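Local coordinates for uncharacterized protein (Nostoc punctiforme, PDB 2R3S), which probably transfers a methyl group from S-adenosylmethionine to a hydroxyl oxygen of a substrate that has yet to be identified, at residues D96-E99 and F100-P104; F287-V290 and M291-T294; E206-I210 and Q211-S215; A25-L29 and N30-A34. All coordinates share one frame; numbering follows the deposited sequence.

Overall arrangement
All four contacts are local, each within one continuous run of chain, so they follow in series and none nests in or crosses another. From the N terminus, contact 4 comes first, turning helix 17-28 into helix 31-35 in the dimerisation domain. Contact 1 follows at helix 98-101 and the start of helix 104-107; it touches contact 4 where Ile98 packs on Val27. Contact 3 ends helix 198-211 ahead of strand 217-221 in the methyltransferase domain. Contact 2, the end of helix 282-294, comes last, its centre about 33 Å from that of contact 3, on the opposite side of the chain's centre. Contacts 1, 2 and 4 all meet the second subunit.

Contact 1. Residues D96-E99 and F100-P104; sequences DAIE and FLLSP
Ala97 and Leu101, one helical turn apart, meet through backbone and side chain alike. Leu101 N gives Ala97 O an almost perfectly straight bond of 2.9 Å (N-H...O 178°), lying in the carbonyl plane. The same oxygen takes Phe100 N at 3.0 Å, this donor standing above the plane, with a more bent N-H...O. Two amides thus grip one carbonyl near the start of the helix. Beside them CD1 of Leu101 lies 4.1 Å from CB of Ala97, whose small methyl lets the longer branch settle against the turn. One residue on, Ile98 O takes a single bond, from Leu102 N at 2.9 Å and tilted from the carbonyl plane, and CG of Leu102 comes within 4.2 Å of Ile98 CB. In Ile98 the CG1 branch stands between the backbone N and the carbonyl carbon (chi1 65°), an uncommon choice for a helical isoleucine, and it carries CD1 away from Leu102 to Val27. Leu102 is the first residue to leave helical angles. Ser103 then rests its CB 3.5 Å from Glu99 O, while its OG, a short acceptor suited to the N-cap, bonds to Met105 N and starts helix 104-107. Farther out, Phe100 sets its ring edge-to-face with Phe140 of helix 136-143, Ile98 and Leu102 lean on helix 17-28, and Phe11 and Val14 of the second subunit pack on the leucines.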
# COMPACT_ATOMS: atom_id res chain seq x y z
N ASP A 96 -3.60 12.36 -12.64
CA ASP A 96 -2.18 12.56 -12.89
C ASP A 96 -1.42 13.05 -11.67
O ASP A 96 -0.21 13.25 -11.74
CB ASP A 96 -1.96 13.44 -14.11
CG ASP A 96 -2.46 12.76 -15.43
OD1 ASP A 96 -2.72 11.53 -15.47
OD2 ASP A 96 -2.60 13.49 -16.42
N ALA A 97 -2.11 13.20 -10.53
CA ALA A 97 -1.41 13.45 -9.26
C ALA A 97 -0.36 12.37 -8.99
O ALA A 97 0.63 12.64 -8.28
CB ALA A 97 -2.41 13.57 -8.06
N ILE A 98 -0.56 11.16 -9.53
CA ILE A 98 0.41 10.08 -9.32
C ILE A 98 1.81 10.43 -9.86
O ILE A 98 2.80 9.82 -9.46
CB ILE A 98 -0.03 8.69 -9.94
CG1 ILE A 98 -0.12 8.76 -11.48
CG2 ILE A 98 -1.34 8.20 -9.32
CD1 ILE A 98 -0.18 7.31 -12.17
N GLU A 99 1.91 11.40 -10.76
CA GLU A 99 3.22 11.83 -11.25
C GLU A 99 4.14 12.38 -10.17
O GLU A 99 5.37 12.27 -10.26
CB GLU A 99 3.07 12.82 -12.39
CG GLU A 99 2.62 12.14 -13.70
CD GLU A 99 2.30 13.15 -14.82
OE1 GLU A 99 2.65 14.35 -14.69
OE2 GLU A 99 1.67 12.72 -15.84
N PHE A 100 3.53 12.98 -9.15
CA PHE A 100 4.21 13.33 -7.91
C PHE A 100 4.10 12.21 -6.88
O PHE A 100 5.13 11.72 -6.39
CB PHE A 100 3.67 14.65 -7.34
CG PHE A 100 4.20 14.96 -5.97
CD1 PHE A 100 5.48 15.49 -5.82
CD2 PHE A 100 3.47 14.69 -4.85
CE1 PHE A 100 6.00 15.73 -4.56
CE2 PHE A 100 3.98 14.91 -3.59
CZ PHE A 100 5.25 15.44 -3.45
N LEU A 101 2.86 11.78 -6.56
CA LEU A 101 2.62 10.93 -5.39
C LEU A 101 3.29 9.57 -5.50
O LEU A 101 3.69 9.00 -4.48
CB LEU A 101 1.12 10.78 -5.11
CG LEU A 101 0.39 12.04 -4.64
CD1 LEU A 101 -1.09 11.73 -4.66
CD2 LEU A 101 0.86 12.47 -3.24
N LEU A 102 3.44 9.07 -6.73
CA LEU A 102 4.13 7.82 -6.99
C LEU A 102 5.45 8.06 -7.73
O LEU A 102 5.98 7.15 -8.32
CB LEU A 102 3.22 6.83 -7.79
CG LEU A 102 1.94 6.39 -7.05
CD1 LEU A 102 1.24 5.27 -7.77
CD2 LEU A 102 2.22 5.99 -5.59
N SER A 103 6.00 9.26 -7.64
CA SER A 103 7.36 9.50 -8.10
C SER A 103 8.33 8.73 -7.23
O SER A 103 8.20 8.72 -6.01
CB SER A 103 7.75 10.98 -7.99
OG SER A 103 9.14 11.12 -8.29
N PRO A 104 9.31 8.07 -7.86
CA PRO A 104 10.29 7.37 -7.02
C PRO A 104 11.01 8.31 -6.08
O PRO A 104 11.49 7.89 -5.05
CB PRO A 104 11.24 6.72 -8.02
CG PRO A 104 10.89 7.25 -9.37
CD PRO A 104 9.53 7.89 -9.30

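Contact 2. Residues F287-V290 and M291-T294; sequences FSLV and MLAT
Phe287 and Met291, the latter modelled as selenomethionine, fit together like a plate and a hook. The Met291 chain bends at chi2 (-65°) and again at chi3 (88°), so that its methyl CE curls round to the ring and lies 3.7 Å from both Phe287 CE2 and CZ. Its SE sits 4.9 Å from the ring centroid in an oblique Met-aromatic contact. On the same side of the ring, CB of Val290 stands 4.0 Å above the plane, displaced toward the rim, and its CG1 meets Met291 CE at 3.8 Å. The branched valine thus fills the corner between plate and hook, and the flexible, unbranched methionine chain suits the place because it can bend to fit both. Elsewhere on the helix Leu289 CD1 touches Leu292 CD2 at 4.3 Å.

The last turn is tied by Thr294, whose OG1 lies between its own backbone N and carbonyl carbon (chi1 65°) and gives Val290 O a bond of 2.8 Å; Thr294 N adds a weak one to the same oxygen. A valine here, similar in shape but lacking the hydroxyl, would probably leave Val290 O with just the weak bond of the two and the final turn less firmly held.

Around this end of helix 282-294, Phe272 stacks on Phe287 and His243 meets it edge-to-face, both leucines and Ala293 bed on helix 113-119, and Met58 and Tyr62 of the second subunit press on Ser288, Leu289 and Leu292.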
# COMPACT_ATOMS: atom_id res chain seq x y z
N PHE A 287 0.38 12.43 7.82
CA PHE A 287 1.42 13.13 7.05
C PHE A 287 2.79 13.12 7.79
O PHE A 287 3.83 13.20 7.17
CB PHE A 287 0.94 14.54 6.71
CG PHE A 287 1.74 15.21 5.62
CD1 PHE A 287 1.60 14.82 4.31
CD2 PHE A 287 2.66 16.21 5.92
CE1 PHE A 287 2.37 15.42 3.32
CE2 PHE A 287 3.42 16.79 4.95
CZ PHE A 287 3.25 16.41 3.65
N SER A 288 2.79 12.94 9.12
CA SER A 288 4.04 12.91 9.84
C SER A 288 4.97 11.75 9.37
O SER A 288 6.20 11.91 9.33
CB SER A 288 3.82 12.95 11.36
OG SER A 288 3.68 11.67 11.92
N LEU A 289 4.40 10.62 8.96
CA LEU A 289 5.18 9.53 8.43
C LEU A 289 5.80 9.95 7.09
O LEU A 289 6.94 9.62 6.83
CB LEU A 289 4.35 8.25 8.26
CG LEU A 289 5.11 6.92 8.16
CD1 LEU A 289 5.65 6.48 9.50
CD2 LEU A 289 4.25 5.79 7.52
N VAL A 290 5.05 10.69 6.27
CA VAL A 290 5.59 11.23 5.05
C VAL A 290 6.83 12.11 5.32
O VAL A 290 7.86 11.96 4.65
CB VAL A 290 4.50 11.98 4.24
CG1 VAL A 290 5.07 12.56 2.98
CG2 VAL A 290 3.36 11.03 3.90
N MSE A 291 6.73 12.96 6.34
CA MSE A 291 7.84 13.81 6.72
C MSE A 291 9.01 13.02 7.25
O MSE A 291 10.15 13.35 6.98
CB MSE A 291 7.40 14.88 7.72
CG MSE A 291 6.39 15.87 7.14
SE MSE A 291 7.19 16.93 5.68
CE MSE A 291 6.83 15.76 4.12
N LEU A 292 8.76 11.94 7.97
CA LEU A 292 9.85 11.08 8.42
C LEU A 292 10.57 10.44 7.24
O LEU A 292 11.82 10.36 7.22
CB LEU A 292 9.36 9.99 9.37
CG LEU A 292 10.35 8.92 9.86
CD1 LEU A 292 11.42 9.48 10.82
CD2 LEU A 292 9.62 7.78 10.51
N ALA A 293 9.80 9.95 6.28
CA ALA A 293 10.38 9.21 5.16
C ALA A 293 11.20 10.10 4.22
O ALA A 293 12.16 9.64 3.63
CB ALA A 293 9.31 8.44 4.37
N THR A 294 10.83 11.37 4.09
CA THR A 294 11.32 12.18 2.99
C THR A 294 12.16 13.42 3.36
O THR A 294 12.76 14.00 2.48
CB THR A 294 10.16 12.68 2.10
OG1 THR A 294 9.32 13.57 2.85
CG2 THR A 294 9.35 11.53 1.48

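Contact 3. Residues E206-I210 and Q211-S215; sequences ENARI and QGVAS. With EDO (1,2-ethanediol), chain G.
With CG anti to its carbonyl carbon (chi1 -66°) and the chain bent at chi2 (-60°), the side chain of Gln211 doubles back over the end of its helix. Its CG comes 3.2 Å from Asn207 O, and NE2 reaches to 3.8 Å from CG2 of Ile210. In Val213 the CG2 branch lies between the backbone N and the carbonyl carbon, which brings this methyl to within 4.1 Å of Ala208 CB. The small alanine lets the returning chain come close, and Ala214 lays its CB 3.9 Å from Arg209 CA on the same turn.

The backbone fixes this return. Ala208 O receives a nearly straight bond from Val213 N at 3.1 Å, and two weak ones from the amides of Gln211 and Gly212. Gly212 N also bonds to Arg209 O, at 3.1 Å, from well above the plane of that carbonyl. Gly212 can do so because its phi is positive (89°), where a side chain would jam against the preceding carbonyl oxygen. A beta carbon here would also collide with a 1,2-ethanediol molecule, probably from the crystallisation liquor, whose O2 gives its hydrogen to Gly212 O at 2.6 Å.

On the inner side Val213, Gln211 and Asn207 touch Ile181 of helix 178-186, and Asn207 ND2 bonds to His176 O. The nested pair of bonds, Val213 N to Ala208 O around Gly212 N to Arg209 O, the glycine and the apolar touch of Ala208 on Val213 make a classic Schellman motif, closing the helix of a beta-alpha-beta crossover between the parallel strands 191-196 and 217-221 of the Rossmann-like methyltransferase fold.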
# COMPACT_ATOMS: atom_id res chain seq x y z
N GLU A 206 3.84 30.49 -15.54
CA GLU A 206 2.93 30.00 -16.55
C GLU A 206 1.50 30.03 -16.06
O GLU A 206 0.59 30.42 -16.80
CB GLU A 206 3.35 28.59 -16.97
CG GLU A 206 2.57 27.99 -18.17
CD GLU A 206 2.43 28.92 -19.38
OE1 GLU A 206 3.27 29.87 -19.58
OE2 GLU A 206 1.44 28.70 -20.13
N ASN A 207 1.28 29.63 -14.80
CA ASN A 207 -0.05 29.71 -14.21
C ASN A 207 -0.55 31.15 -14.03
O ASN A 207 -1.73 31.42 -14.24
CB ASN A 207 -0.14 28.88 -12.90
CG ASN A 207 -0.23 27.38 -13.16
OD1 ASN A 207 -0.80 26.94 -14.14
ND2 ASN A 207 0.35 26.59 -12.27
N ALA A 208 0.33 32.09 -13.69
CA ALA A 208 -0.05 33.51 -13.61
C ALA A 208 -0.46 34.01 -14.99
O ALA A 208 -1.46 34.70 -15.15
CB ALA A 208 1.09 34.34 -13.06
N ARG A 209 0.34 33.65 -15.99
CA ARG A 209 0.01 33.92 -17.40
C ARG A 209 -1.38 33.38 -17.75
O ARG A 209 -2.26 34.13 -18.15
CB ARG A 209 1.09 33.28 -18.27
CG ARG A 209 1.53 34.10 -19.45
CD ARG A 209 0.82 33.65 -20.68
NE ARG A 209 1.21 32.29 -21.08
CZ ARG A 209 0.38 31.36 -21.58
NH1 ARG A 209 -0.92 31.59 -21.76
NH2 ARG A 209 0.86 30.17 -21.91
N ILE A 210 -1.60 32.08 -17.56
CA ILE A 210 -2.92 31.46 -17.81
C ILE A 210 -4.08 32.22 -17.10
O ILE A 210 -5.18 32.34 -17.64
CB ILE A 210 -2.90 29.96 -17.39
CG1 ILE A 210 -1.97 29.16 -18.30
CG2 ILE A 210 -4.29 29.34 -17.43
CD1 ILE A 210 -1.64 27.75 -17.78
N GLN A 211 -3.85 32.72 -15.89
CA GLN A 211 -4.91 33.33 -15.10
C GLN A 211 -5.13 34.83 -15.36
O GLN A 211 -6.09 35.40 -14.86
CB GLN A 211 -4.64 33.11 -13.61
CG GLN A 211 -4.73 31.64 -13.22
CD GLN A 211 -6.10 31.07 -13.50
OE1 GLN A 211 -7.13 31.67 -13.12
NE2 GLN A 211 -6.15 29.92 -14.18
N GLY A 212 -4.25 35.47 -16.13
CA GLY A 212 -4.42 36.86 -16.52
C GLY A 212 -3.81 37.87 -15.56
O GLY A 212 -4.27 39.00 -15.48
N VAL A 213 -2.78 37.45 -14.82
CA VAL A 213 -2.18 38.28 -13.78
C VAL A 213 -0.66 38.30 -13.86
O VAL A 213 0.02 38.68 -12.91
CB VAL A 213 -2.71 37.85 -12.36
CG1 VAL A 213 -4.22 37.85 -12.36
CG2 VAL A 213 -2.18 36.47 -11.93
N ALA A 214 -0.12 37.91 -15.01
CA ALA A 214 1.32 37.81 -15.21
C ALA A 214 2.04 39.13 -14.89
O ALA A 214 3.15 39.12 -14.33
CB ALA A 214 1.63 37.39 -16.65
N SER A 215 1.42 40.26 -15.25
CA SER A 215 2.06 41.56 -15.05
C SER A 215 2.15 41.98 -13.58
O SER A 215 2.84 42.95 -13.26
CB SER A 215 1.29 42.64 -15.80
OG SER A 215 0.01 42.83 -15.22
C1 EDO G . -7.73 39.49 -15.84
O1 EDO G . -9.02 38.91 -15.66
C2 EDO G . -7.21 39.04 -17.20
O2 EDO G . -5.89 39.53 -17.47

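Contact 4. Residues A25-L29 and N30-A34; sequences AAVEL and NVFTA
Ala26 and Phe32 form the apolar centre: the ring carbon CE2 of Phe32 lies 3.5 Å from Ala26 CB, and CZ is hardly farther. The phenylalanine sets CG anti to its own carbonyl carbon (chi1 -52°), which swings the ring back from the second helix toward the first. At the ring edge, near its plane, CG2 of Val27 approaches CE2 of Phe32 at 4.2 Å. Val31 adds a second contact, its CG2 4.0 Å from Leu29 CB and somewhat farther from the methyl of Ala26. An alanine suits the middle because both Phe32 and Val31 must close in on it.

The turn itself is a Schellman motif joining helix 17-28 to helix 31-35 in the dimerisation domain of the helix-turn-helix clan. Val31 N bonds to Ala26 O at 3.0 Å, in the carbonyl plane, and Asn30 N to Val27 O at 3.1 Å from far above its plane. Asn30 has positive phi (63°), a backbone state that asparagine accepts more readily than most residues. It also precedes the new helix, where its carbonyl O takes Ala34 N at 3.1 Å, but its side chain turns elsewhere: OD1 bonds to Arg88 NE. A valine in its place would probably strain the left-handed backbone and leave Arg88 NE without this acceptor.

Behind the centre, Leu63, Met56 and Leu59 of helix 53-65 pack on Ala26 and Val31. Toward the second subunit, Leu29 touches its Val117, and at the exposed edge Glu28 OE1 hydrogen-bonds to Thr114 OG1 of that subunit.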
# COMPACT_ATOMS: atom_id res chain seq x y z
N ALA A 25 -1.43 1.33 -12.48
CA ALA A 25 -1.67 0.71 -13.79
C ALA A 25 -2.96 1.17 -14.44
O ALA A 25 -2.98 1.49 -15.63
CB ALA A 25 -1.64 -0.85 -13.71
N ALA A 26 -4.03 1.23 -13.66
CA ALA A 26 -5.33 1.70 -14.18
C ALA A 26 -5.21 3.11 -14.76
O ALA A 26 -5.72 3.38 -15.84
CB ALA A 26 -6.45 1.63 -13.08
N VAL A 27 -4.52 4.00 -14.06
CA VAL A 27 -4.40 5.38 -14.51
C VAL A 27 -3.52 5.51 -15.75
O VAL A 27 -3.88 6.20 -16.72
CB VAL A 27 -3.87 6.31 -13.38
CG1 VAL A 27 -3.46 7.64 -13.97
CG2 VAL A 27 -4.95 6.51 -12.32
N GLU A 28 -2.36 4.85 -15.70
CA GLU A 28 -1.43 4.84 -16.82
C GLU A 28 -2.06 4.24 -18.07
O GLU A 28 -1.74 4.64 -19.16
CB GLU A 28 -0.18 4.04 -16.48
CG GLU A 28 0.69 4.69 -15.47
CD GLU A 28 1.95 3.92 -15.16
OE1 GLU A 28 2.04 2.71 -15.41
OE2 GLU A 28 2.83 4.56 -14.59
N LEU A 29 -2.96 3.29 -17.92
CA LEU A 29 -3.59 2.64 -19.07
C LEU A 29 -4.89 3.31 -19.50
O LEU A 29 -5.50 2.90 -20.46
CB LEU A 29 -3.83 1.16 -18.78
CG LEU A 29 -2.58 0.30 -18.65
CD1 LEU A 29 -2.96 -1.13 -18.25
CD2 LEU A 29 -1.82 0.31 -19.95
N ASN A 30 -5.30 4.36 -18.79
CA ASN A 30 -6.53 5.08 -19.10
C ASN A 30 -7.80 4.25 -18.95
O ASN A 30 -8.81 4.53 -19.58
CB ASN A 30 -6.46 5.71 -20.48
CG ASN A 30 -5.75 7.05 -20.49
OD1 ASN A 30 -5.14 7.45 -19.49
ND2 ASN A 30 -5.83 7.75 -21.62
N VAL A 31 -7.78 3.26 -18.06
CA VAL A 31 -8.90 2.35 -17.96
C VAL A 31 -10.21 3.10 -17.70
O VAL A 31 -11.23 2.81 -18.31
CB VAL A 31 -8.70 1.29 -16.87
CG1 VAL A 31 -9.93 0.45 -16.76
CG2 VAL A 31 -7.44 0.43 -17.15
N PHE A 32 -10.18 4.05 -16.77
CA PHE A 32 -11.41 4.76 -16.36
C PHE A 32 -11.98 5.64 -17.47
O PHE A 32 -13.18 5.79 -17.57
CB PHE A 32 -11.12 5.63 -15.14
CG PHE A 32 -10.48 4.89 -14.03
CD1 PHE A 32 -11.21 3.99 -13.27
CD2 PHE A 32 -9.13 5.07 -13.74
CE1 PHE A 32 -10.60 3.28 -12.21
CE2 PHE A 32 -8.52 4.38 -12.68
CZ PHE A 32 -9.27 3.50 -11.92
N THR A 33 -11.09 6.26 -18.26
CA THR A 33 -11.46 7.06 -19.43
C THR A 33 -12.13 6.22 -20.51
O THR A 33 -13.04 6.70 -21.20
CB THR A 33 -10.21 7.77 -20.00
OG1 THR A 33 -9.64 8.59 -18.97
CG2 THR A 33 -10.54 8.63 -21.23
N ALA A 34 -11.68 4.97 -20.65
CA ALA A 34 -12.27 4.02 -21.61
C ALA A 34 -13.66 3.52 -21.21
O ALA A 34 -14.52 3.27 -22.07
CB ALA A 34 -11.31 2.84 -21.83